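Local coordinates for flavodoxin, WrbA-like protein (PDB 3D7N) that probably binds FMN and transfers electrons, most likely as an NAD(P)H:quinone oxidoreductase of the WrbA-like flavodoxin group, at residues W71-K74 with K75-A79; A87-D91 with K92-G96; V115-A118 with G119-G123; R179-N182 with V183-H187. One frame throughout, in Å; residues are numbered along the deposited sequence.

How the contacts relate
Contacts 1 and 3 are buried; contacts 2 and 4 are partly buried and reach the surface. Contacts 1, 3 and 4 are helical turns, while contact 2 is the turn leading into strand 93-100. Contacts 2 and 3 belong to one beta-alpha-beta unit, at its first strand and at the end of its helix. Leu117 joins contact 3 to Phe73 and Ala77 of contact 1, and Val93 joins contact 2 to the helix of contact 4. Contact 1 combines aromatic packing with a salt bridge at the second subunit. Contact 3 is a glycine-rich helix end. Contact 4 relies on backbone bonds, with polar side chains outside. Contacts 2, 3 and 4 all touch the third subunit.

Contact 1: W71-K74 with K75-A79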
loop_
_atom_site.group_PDB
_atom_site.type_symbol
_atom_site.label_atom_id
_atom_site.label_comp_id
_atom_site.label_asym_id
_atom_site.label_seq_id
_atom_site.Cartn_x
_atom_site.Cartn_y
_atom_site.Cartn_z
ATOM N N TRP A 71 15.987 -5.452 -5.217
ATOM C CA TRP A 71 15.787 -6.126 -6.468
ATOM C C TRP A 71 16.128 -7.612 -6.397
ATOM O O TRP A 71 15.481 -8.414 -7.043
ATOM C CB TRP A 71 16.533 -5.453 -7.603
ATOM C CG TRP A 71 18.031 -5.633 -7.659
ATOM C CD1 TRP A 71 18.975 -4.742 -7.236
ATOM C CD2 TRP A 71 18.741 -6.737 -8.226
ATOM N NE1 TRP A 71 20.220 -5.227 -7.493
ATOM C CE2 TRP A 71 20.114 -6.455 -8.093
ATOM C CE3 TRP A 71 18.349 -7.952 -8.828
ATOM C CZ2 TRP A 71 21.114 -7.339 -8.549
ATOM C CZ3 TRP A 71 19.335 -8.828 -9.254
ATOM C CH2 TRP A 71 20.701 -8.510 -9.132
ATOM N N GLN A 72 17.127 -7.965 -5.603
ATOM C CA GLN A 72 17.523 -9.340 -5.438
ATOM C C GLN A 72 16.405 -10.144 -4.795
ATOM O O GLN A 72 16.110 -11.226 -5.236
ATOM C CB GLN A 72 18.802 -9.442 -4.588
ATOM C CG GLN A 72 20.088 -8.986 -5.286
ATOM C CD GLN A 72 20.465 -7.540 -4.941
ATOM O OE1 GLN A 72 19.624 -6.722 -4.561
ATOM N NE2 GLN A 72 21.725 -7.224 -5.112
ATOM N N PHE A 73 15.775 -9.620 -3.742
ATOM C CA PHE A 73 14.577 -10.294 -3.203
ATOM C C PHE A 73 13.443 -10.451 -4.221
ATOM O O PHE A 73 12.865 -11.513 -4.314
ATOM C CB PHE A 73 14.021 -9.662 -1.939
ATOM C CG PHE A 73 12.931 -10.492 -1.315
ATOM C CD1 PHE A 73 13.234 -11.516 -0.471
ATOM C CD2 PHE A 73 11.623 -10.304 -1.664
ATOM C CE1 PHE A 73 12.266 -12.283 0.050
ATOM C CE2 PHE A 73 10.643 -11.088 -1.132
ATOM C CZ PHE A 73 10.970 -12.063 -0.281
ATOM N N LYS A 74 13.142 -9.414 -4.992
ATOM C CA LYS A 74 12.026 -9.450 -5.959
ATOM C C LYS A 74 12.339 -10.444 -7.088
ATOM O O LYS A 74 11.495 -11.219 -7.489
ATOM C CB LYS A 74 11.734 -8.032 -6.469
ATOM C CG LYS A 74 10.538 -7.894 -7.364
ATOM C CD LYS A 74 9.250 -8.401 -6.692
ATOM C CE LYS A 74 8.002 -8.055 -7.468
ATOM N NZ LYS A 74 8.069 -8.500 -8.908
ATOM N N LYS A 75 13.584 -10.492 -7.550
ATOM C CA LYS A 75 14.017 -11.540 -8.503
ATOM C C LYS A 75 13.760 -12.959 -7.987
ATOM O O LYS A 75 13.410 -13.869 -8.741
ATOM C CB LYS A 75 15.506 -11.404 -8.819
ATOM C CG LYS A 75 15.999 -12.414 -9.875
ATOM C CD LYS A 75 17.304 -11.969 -10.491
ATOM C CE LYS A 75 17.690 -12.787 -11.716
ATOM N NZ LYS A 75 18.590 -13.902 -11.380
ATOM N N PHE A 76 13.986 -13.165 -6.709
ATOM C CA PHE A 76 13.637 -14.432 -6.096
ATOM C C PHE A 76 12.122 -14.628 -6.038
ATOM O O PHE A 76 11.633 -15.754 -6.295
ATOM C CB PHE A 76 14.228 -14.554 -4.690
ATOM C CG PHE A 76 13.424 -15.404 -3.792
ATOM C CD1 PHE A 76 13.578 -16.795 -3.805
ATOM C CD2 PHE A 76 12.493 -14.830 -2.923
ATOM C CE1 PHE A 76 12.799 -17.615 -2.975
ATOM C CE2 PHE A 76 11.716 -15.634 -2.075
ATOM C CZ PHE A 76 11.846 -17.028 -2.117
ATOM N N ALA A 77 11.382 -13.560 -5.691
ATOM C CA ALA A 77 9.933 -13.629 -5.609
ATOM C C ALA A 77 9.355 -13.975 -6.996
ATOM O O ALA A 77 8.442 -14.848 -7.135
ATOM C CB ALA A 77 9.353 -12.277 -5.101
ATOM N N ASP A 78 9.891 -13.282 -8.021
ATOM C CA ASP A 78 9.460 -13.508 -9.386
ATOM C C ASP A 78 9.722 -14.977 -9.760
ATOM O O ASP A 78 8.883 -15.613 -10.393
ATOM C CB ASP A 78 10.110 -12.508 -10.360
ATOM C CG ASP A 78 9.585 -11.088 -10.188
ATOM O OD1 ASP A 78 8.628 -10.881 -9.395
ATOM O OD2 ASP A 78 10.095 -10.147 -10.859
ATOM N N ALA A 79 10.862 -15.522 -9.335
ATOM C CA ALA A 79 11.234 -16.911 -9.643
ATOM C C ALA A 79 10.372 -17.910 -8.861
ATOM O O ALA A 79 10.259 -19.049 -9.244
ATOM C CB ALA A 79 12.723 -17.160 -9.360
#
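Lys74 NZ is held by three oxygens. Asp78 OD1 makes a salt bridge to it, and Tyr65 O and Pro69 O of the second subunit accept hydrogen bonds from it. The modelled distance from Lys74 NZ to Asp78 OD1 is 2.5 Å, very short, so the exact length is doubtful. The pair sits four residues apart on helix 71-79, a helix of the flavodoxin-like fold that follows strands 57-65 and 68-69. The lysine chain bends at chi2 (57°) and again at chi4 (53°), which turns its tip toward the C-terminal end of the helix, to the carboxylate. The other carboxylate oxygen, Asp78 OD2, takes the backbone N-H of Trp71 of the second subunit, and Trp71 N of this chain in turn bonds to Asp78 OD2 of the second subunit. The carboxylate therefore has partners on both oxygens, which probably favours its charged form.

Another side of the helix is apolar. Phe76 CD2 lies over one face of the Phe73 ring, toward its rim, 3.9 Å from Phe73 CE1. The two ring planes meet at 59°. Both rings touch strand 57-65: Phe73 at Thr62 and Phe76 at Phe60. Trp71 and Lys75 run side by side in the same direction. Lys75 CD meets the indole edge near its plane, 3.9 Å from Trp71 CZ3. Phe73 O accepts the N-H of Ala77 in the carbonyl plane at 2.9 Å, and Phe76 CD2 brings its ring edge to 3.6 Å from the same Phe73 O.

Contact 2: A87-D91 with K92-G96; sequences AKWQD and KVFGG
Lys92 runs its aliphatic chain back alongside Trp89. Its CG lies beside the backbone N, anti to the carbonyl carbon (chi1 -67°), and the chain then runs nearly straight before bending at the last torsion. CG stands 3.5 Å from Trp89 O. CD passes the tryptophan CA and CB. CE ends 3.8 Å from Trp89 CD1, meeting the indole obliquely, and 3.6 Å from Lys88 O. This course carries Lys92 NZ to Asp53 O and Ala55 O, which accept hydrogen bonds from it.

Phe94 approaches the same tryptophan from the strand, its side chain at about a right angle to that of Trp89. Phe94 CZ is 3.9 Å from Trp89 CE3 and equally far from Trp89 CB. The edge of the phenyl ring, at CE2, also faces Trp89 O. Trp89 NE1 is satisfied by Asp53 OD1.

The backbone here is a type II beta turn from Trp89 to Lys92, closed by Lys92 N to Trp89 O at 3.3 Å. The N-H points well at the oxygen (163°), but the donor stands above the carbonyl plane. Asp91 takes the third turn position with a positive phi of 69°. The turn leads into strand 93-100 of the flavodoxin-like sheet. Asp91 OD1 forms a salt bridge with Arg179 NH2 of the third subunit. The Val93 side chain packs on helix 167-186, through Val180 and Val183.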
loop_
_atom_site.group_PDB
_atom_site.type_symbol
_atom_site.label_atom_id
_atom_site.label_comp_id
_atom_site.label_asym_id
_atom_site.label_seq_id
_atom_site.Cartn_x
_atom_site.Cartn_y
_atom_site.Cartn_z
ATOM N N ALA A 87 1.019 -24.520 -7.205
ATOM C CA ALA A 87 0.519 -24.327 -5.820
ATOM C C ALA A 87 1.322 -25.070 -4.713
ATOM O O ALA A 87 0.781 -25.482 -3.688
ATOM C CB ALA A 87 -0.985 -24.691 -5.768
ATOM N N LYS A 88 2.623 -25.206 -4.905
ATOM C CA LYS A 88 3.461 -25.925 -3.954
ATOM C C LYS A 88 3.456 -25.348 -2.532
ATOM O O LYS A 88 3.637 -26.096 -1.567
ATOM C CB LYS A 88 4.901 -26.018 -4.467
ATOM C CG LYS A 88 5.050 -26.943 -5.700
ATOM C CD LYS A 88 6.246 -27.919 -5.624
ATOM C CE LYS A 88 5.883 -29.379 -5.235
ATOM N NZ LYS A 88 5.701 -30.264 -6.432
ATOM N N TRP A 89 3.222 -24.038 -2.390
ATOM C CA TRP A 89 3.292 -23.408 -1.095
ATOM C C TRP A 89 1.924 -23.093 -0.511
ATOM O O TRP A 89 1.842 -22.363 0.482
ATOM C CB TRP A 89 4.157 -22.124 -1.145
ATOM C CG TRP A 89 5.588 -22.331 -1.600
ATOM C CD1 TRP A 89 6.202 -23.511 -1.840
ATOM C CD2 TRP A 89 6.580 -21.316 -1.824
ATOM N NE1 TRP A 89 7.482 -23.313 -2.236
ATOM C CE2 TRP A 89 7.755 -21.977 -2.243
ATOM C CE3 TRP A 89 6.590 -19.923 -1.715
ATOM C CZ2 TRP A 89 8.941 -21.290 -2.544
ATOM C CZ3 TRP A 89 7.755 -19.227 -2.016
ATOM C CH2 TRP A 89 8.920 -19.912 -2.431
ATOM N N GLN A 90 0.856 -23.598 -1.119
ATOM C CA GLN A 90 -0.506 -23.366 -0.614
ATOM C C GLN A 90 -0.610 -23.845 0.845
ATOM O O GLN A 90 -0.086 -24.901 1.226
ATOM C CB GLN A 90 -1.565 -24.078 -1.508
ATOM C CG GLN A 90 -3.048 -23.503 -1.452
ATOM C CD GLN A 90 -3.339 -22.364 -2.499
ATOM O OE1 GLN A 90 -4.519 -22.025 -2.789
ATOM N NE2 GLN A 90 -2.267 -21.794 -3.082
ATOM N N ASP A 91 -1.250 -23.032 1.667
ATOM C CA ASP A 91 -1.514 -23.347 3.070
ATOM C C ASP A 91 -0.319 -23.396 4.011
ATOM O O ASP A 91 -0.480 -23.717 5.187
ATOM C CB ASP A 91 -2.351 -24.616 3.190
ATOM C CG ASP A 91 -3.651 -24.492 2.477
ATOM O OD1 ASP A 91 -4.085 -23.351 2.301
ATOM O OD2 ASP A 91 -4.226 -25.510 2.059
ATOM N N LYS A 92 0.861 -23.048 3.527
ATOM C CA LYS A 92 2.014 -22.899 4.395
ATOM C C LYS A 92 1.855 -21.645 5.255
ATOM O O LYS A 92 1.128 -20.701 4.889
ATOM C CB LYS A 92 3.315 -22.849 3.553
ATOM C CG LYS A 92 3.662 -24.182 2.823
ATOM C CD LYS A 92 5.099 -24.172 2.304
ATOM C CE LYS A 92 5.476 -25.364 1.396
ATOM N NZ LYS A 92 5.471 -26.673 2.063
ATOM N N VAL A 93 2.556 -21.617 6.377
ATOM C CA VAL A 93 2.567 -20.456 7.272
ATOM C C VAL A 93 3.719 -19.551 6.831
ATOM O O VAL A 93 4.816 -20.035 6.618
ATOM C CB VAL A 93 2.781 -20.895 8.741
ATOM C CG1 VAL A 93 3.015 -19.699 9.644
ATOM C CG2 VAL A 93 1.573 -21.792 9.240
ATOM N N PHE A 94 3.439 -18.254 6.630
ATOM C CA PHE A 94 4.417 -17.261 6.213
ATOM C C PHE A 94 4.574 -16.147 7.284
ATOM O O PHE A 94 3.629 -15.845 8.052
ATOM C CB PHE A 94 3.978 -16.613 4.886
ATOM C CG PHE A 94 4.120 -17.492 3.679
ATOM C CD1 PHE A 94 5.239 -17.378 2.835
ATOM C CD2 PHE A 94 3.154 -18.418 3.364
ATOM C CE1 PHE A 94 5.378 -18.226 1.710
ATOM C CE2 PHE A 94 3.280 -19.248 2.236
ATOM C CZ PHE A 94 4.391 -19.169 1.434
ATOM N N GLY A 95 5.786 -15.588 7.341
ATOM C CA GLY A 95 6.073 -14.337 8.009
ATOM C C GLY A 95 7.156 -13.560 7.230
ATOM O O GLY A 95 7.632 -14.007 6.186
ATOM N N GLY A 96 7.544 -12.381 7.721
ATOM C CA GLY A 96 8.546 -11.587 7.036
ATOM C C GLY A 96 9.288 -10.678 7.977
ATOM O O GLY A 96 8.897 -10.506 9.136
#

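Contact 3: V115-A118 with G119-G123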
loop_
_atom_site.group_PDB
_atom_site.type_symbol
_atom_site.label_atom_id
_atom_site.label_comp_id
_atom_site.label_asym_id
_atom_site.label_seq_id
_atom_site.Cartn_x
_atom_site.Cartn_y
_atom_site.Cartn_z
ATOM N N VAL A 115 3.466 -9.741 2.530
ATOM C CA VAL A 115 2.141 -10.261 2.736
ATOM C C VAL A 115 1.439 -10.652 1.407
ATOM O O VAL A 115 0.818 -11.719 1.316
ATOM C CB VAL A 115 1.263 -9.229 3.478
ATOM C CG1 VAL A 115 -0.193 -9.720 3.489
ATOM C CG2 VAL A 115 1.838 -8.969 4.915
ATOM N N LEU A 116 1.548 -9.794 0.402
ATOM C CA LEU A 116 1.024 -10.084 -0.934
ATOM C C LEU A 116 1.644 -11.346 -1.549
ATOM O O LEU A 116 0.943 -12.129 -2.139
ATOM C CB LEU A 116 1.268 -8.921 -1.880
ATOM C CG LEU A 116 0.499 -7.632 -1.637
ATOM C CD1 LEU A 116 0.798 -6.609 -2.774
ATOM C CD2 LEU A 116 -1.009 -7.887 -1.550
ATOM N N LEU A 117 2.942 -11.529 -1.375
ATOM C CA LEU A 117 3.677 -12.641 -1.912
ATOM C C LEU A 117 3.181 -13.922 -1.266
ATOM O O LEU A 117 2.855 -14.861 -1.967
ATOM C CB LEU A 117 5.168 -12.447 -1.662
ATOM C CG LEU A 117 6.076 -13.539 -2.193
ATOM C CD1 LEU A 117 5.751 -13.848 -3.710
ATOM C CD2 LEU A 117 7.536 -13.101 -1.863
ATOM N N ALA A 118 3.039 -13.901 0.057
ATOM C CA ALA A 118 2.396 -14.987 0.838
ATOM C C ALA A 118 0.974 -15.260 0.414
ATOM O O ALA A 118 0.597 -16.392 0.303
ATOM C CB ALA A 118 2.435 -14.679 2.373
ATOM N N GLY A 119 0.180 -14.226 0.177
ATOM C CA GLY A 119 -1.213 -14.381 -0.254
ATOM C C GLY A 119 -1.307 -15.000 -1.642
ATOM O O GLY A 119 -2.101 -15.900 -1.919
ATOM N N GLN A 120 -0.474 -14.514 -2.521
ATOM C CA GLN A 120 -0.386 -15.000 -3.900
ATOM C C GLN A 120 -0.173 -16.526 -3.880
ATOM O O GLN A 120 -0.708 -17.261 -4.725
ATOM C CB GLN A 120 0.840 -14.326 -4.510
ATOM C CG GLN A 120 0.934 -14.355 -5.957
ATOM C CD GLN A 120 0.680 -13.017 -6.593
ATOM O OE1 GLN A 120 0.799 -12.005 -5.933
ATOM N NE2 GLN A 120 0.280 -13.017 -7.901
ATOM N N HIS A 121 0.603 -16.991 -2.891
ATOM C CA HIS A 121 0.894 -18.405 -2.691
ATOM C C HIS A 121 -0.147 -19.139 -1.864
ATOM O O HIS A 121 -0.001 -20.315 -1.587
ATOM C CB HIS A 121 2.271 -18.541 -2.024
ATOM C CG HIS A 121 3.411 -18.360 -2.973
ATOM N ND1 HIS A 121 3.839 -19.369 -3.806
ATOM C CD2 HIS A 121 4.198 -17.296 -3.242
ATOM C CE1 HIS A 121 4.845 -18.936 -4.542
ATOM N NE2 HIS A 121 5.080 -17.681 -4.224
ATOM N N GLY A 122 -1.167 -18.436 -1.425
ATOM C CA GLY A 122 -2.258 -19.030 -0.655
ATOM C C GLY A 122 -1.846 -19.453 0.744
ATOM O O GLY A 122 -2.303 -20.465 1.248
ATOM N N GLY A 123 -0.967 -18.682 1.363
ATOM C CA GLY A 123 -0.455 -18.985 2.695
ATOM C C GLY A 123 -1.160 -18.247 3.795
ATOM O O GLY A 123 -2.022 -17.428 3.528
#
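A Schellman motif ends helix 104-120, where the last turn, Ala118 to His121, gives way to Gly122 and Gly123. Gly122 has positive phi, a conformation that favours glycine. Two bonds close the motif: Gly123 N reaches back to Ala118 O at 3.0 Å, and Gly122 N to Gly119 O at 2.7 Å. His121 N bonds to Leu117 O at 3.2 Å and only weakly to Ala118 O. Further up, the helical bonds Gly119 N to Val115 O and Gln120 N to Leu116 O are both 2.8 Å long.

Leu117 and His121 carry the side-chain contact. They lie side by side and point the same way. Leu117 CD1 sits in the plane of the imidazole, at its edge, 3.8 Å from His121 CD2. The leucine CG is anti to its own nitrogen (chi1 -179°) and beside the carbonyl carbon, which leans the branch toward the C-terminal end. His121 CD2 also comes within 3.1 Å of Leu117 O.

This helix is the crossover of the beta-alpha-beta unit formed with strands 93-100 and 124-126. The motif turns the chain from helix to the second strand within two glycines. The surroundings of His121 probably fix its rotation. Its NE2 is hydrogen-bonded to Ser80 OG, its ring stacks on Trp89, and Trp84 meets it edge-to-face. Leu117 packs on Phe73 and Ala77 of helix 71-79. The third subunit reaches the end of the helix, where Gly122 O accepts from its Arg179 NH1 and Gly123 O from its Ser127 OG.

Contact 4: R179-N182 with V183-H187; sequences RVAN and VARQH
Arg185 turns back over the preceding helical turn, and one face of its guanidinium covers Ala181 O. The oxygen lies 3.9 Å from the plane, over the centre of the group. A bend at chi3 (-73°) brings the group back there. Ala181 CB meets its nitrogens, 4.1 Å from Arg185 NH1. Asn182 stands across the arginine at about a right angle. Its ND2 comes 3.7 Å from Arg185 NH2, with the amide and guanidinium planes 67° apart.

The backbone positions these groups. Ala181 O accepts Arg185 N at 3.0 Å, so this one carbonyl lies under the guanidinium and also holds the arginine's own N-H. Ala184 N to Val180 O is 2.9 Å. The bonds from Val183 N to Arg179 O (3.2 Å) and from Gln186 N to Asn182 O (3.3 Å) are longer. Val183 CG2 also presses against Arg179 O at 3.3 Å.

These residues form the last turns of helix 167-186, the C-terminal helix that packs on the sheet of the flavodoxin-like fold. Val180 and Val183 touch Val126 of strand 124-126, and Ala184 meets Ala57 of strand 57-65. Arg179 NE binds Ser127 O.

Asn182 and Arg185 are exposed, and both ND2 and NH2 are donors, so their approach is packing without a bond. The guanidinium over a carbonyl oxygen probably gains some electrostatic attraction, but the alpha-helical backbone bonds carry this turn.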
loop_
_atom_site.group_PDB
_atom_site.type_symbol
_atom_site.label_atom_id
_atom_site.label_comp_id
_atom_site.label_asym_id
_atom_site.label_seq_id
_atom_site.Cartn_x
_atom_site.Cartn_y
_atom_site.Cartn_z
ATOM N N ARG A 179 7.355 -17.225 17.286
ATOM C CA ARG A 179 5.907 -17.117 17.139
ATOM C C ARG A 179 5.438 -17.749 15.821
ATOM O O ARG A 179 4.354 -18.350 15.745
ATOM C CB ARG A 179 5.501 -15.654 17.233
ATOM C CG ARG A 179 4.034 -15.386 17.003
ATOM C CD ARG A 179 3.788 -13.916 17.035
ATOM N NE ARG A 179 2.523 -13.485 16.437
ATOM C CZ ARG A 179 1.328 -13.564 17.026
ATOM N NH1 ARG A 179 0.255 -13.060 16.431
ATOM N NH2 ARG A 179 1.189 -14.128 18.203
ATOM N N VAL A 180 6.263 -17.647 14.786
ATOM C CA VAL A 180 5.934 -18.272 13.498
ATOM C C VAL A 180 6.043 -19.786 13.622
ATOM O O VAL A 180 5.154 -20.497 13.168
ATOM C CB VAL A 180 6.864 -17.800 12.314
ATOM C CG1 VAL A 180 6.522 -18.603 11.020
ATOM C CG2 VAL A 180 6.767 -16.273 12.086
ATOM N N ALA A 181 7.108 -20.270 14.230
ATOM C CA ALA A 181 7.280 -21.692 14.373
ATOM C C ALA A 181 6.115 -22.220 15.148
ATOM O O ALA A 181 5.608 -23.261 14.868
ATOM C CB ALA A 181 8.557 -22.007 15.055
ATOM N N ASN A 182 5.669 -21.468 16.118
ATOM C CA ASN A 182 4.579 -21.926 16.914
ATOM C C ASN A 182 3.320 -22.117 16.128
ATOM O O ASN A 182 2.629 -23.082 16.308
ATOM C CB ASN A 182 4.321 -20.983 18.056
ATOM C CG ASN A 182 3.595 -21.650 19.187
ATOM O OD1 ASN A 182 2.499 -21.252 19.549
ATOM N ND2 ASN A 182 4.207 -22.678 19.758
ATOM N N VAL A 183 3.012 -21.183 15.247
ATOM C CA VAL A 183 1.833 -21.313 14.435
ATOM C C VAL A 183 2.007 -22.444 13.467
ATOM O O VAL A 183 1.087 -23.144 13.183
ATOM C CB VAL A 183 1.554 -20.052 13.665
ATOM C CG1 VAL A 183 0.392 -20.242 12.779
ATOM C CG2 VAL A 183 1.293 -18.955 14.588
ATOM N N ALA A 184 3.207 -22.624 12.973
ATOM C CA ALA A 184 3.466 -23.634 11.993
ATOM C C ALA A 184 3.303 -25.022 12.579
ATOM O O ALA A 184 2.939 -25.938 11.899
ATOM C CB ALA A 184 4.826 -23.459 11.432
ATOM N N ARG A 185 3.591 -25.164 13.852
ATOM C CA ARG A 185 3.367 -26.419 14.562
ATOM C C ARG A 185 1.888 -26.728 14.695
ATOM O O ARG A 185 1.451 -27.848 14.449
ATOM C CB ARG A 185 3.994 -26.393 15.960
ATOM C CG ARG A 185 5.402 -26.952 16.006
ATOM C CD ARG A 185 5.883 -27.140 17.435
ATOM N NE ARG A 185 6.192 -25.849 18.056
ATOM C CZ ARG A 185 7.300 -25.133 17.850
ATOM N NH1 ARG A 185 8.262 -25.546 17.016
ATOM N NH2 ARG A 185 7.443 -23.970 18.483
ATOM N N GLN A 186 1.118 -25.715 15.059
ATOM C CA GLN A 186 -0.303 -25.889 15.295
ATOM C C GLN A 186 -1.072 -26.174 14.015
ATOM O O GLN A 186 -2.199 -26.632 14.036
ATOM C CB GLN A 186 -0.861 -24.625 15.927
ATOM C CG GLN A 186 -2.217 -24.846 16.563
ATOM C CD GLN A 186 -2.703 -23.617 17.295
ATOM O OE1 GLN A 186 -2.095 -22.517 17.180
ATOM N NE2 GLN A 186 -3.816 -23.776 18.053
ATOM N N HIS A 187 -0.428 -25.934 12.897
ATOM C CA HIS A 187 -1.134 -25.628 11.689
ATOM C C HIS A 187 -0.319 -26.178 10.517
ATOM O O HIS A 187 0.027 -25.451 9.575
ATOM C CB HIS A 187 -1.294 -24.092 11.623
ATOM C CG HIS A 187 -2.292 -23.656 10.626
ATOM N ND1 HIS A 187 -2.075 -23.799 9.270
ATOM C CD2 HIS A 187 -3.535 -23.145 10.767
ATOM C CE1 HIS A 187 -3.140 -23.381 8.610
ATOM N NE2 HIS A 187 -4.043 -22.984 9.495
#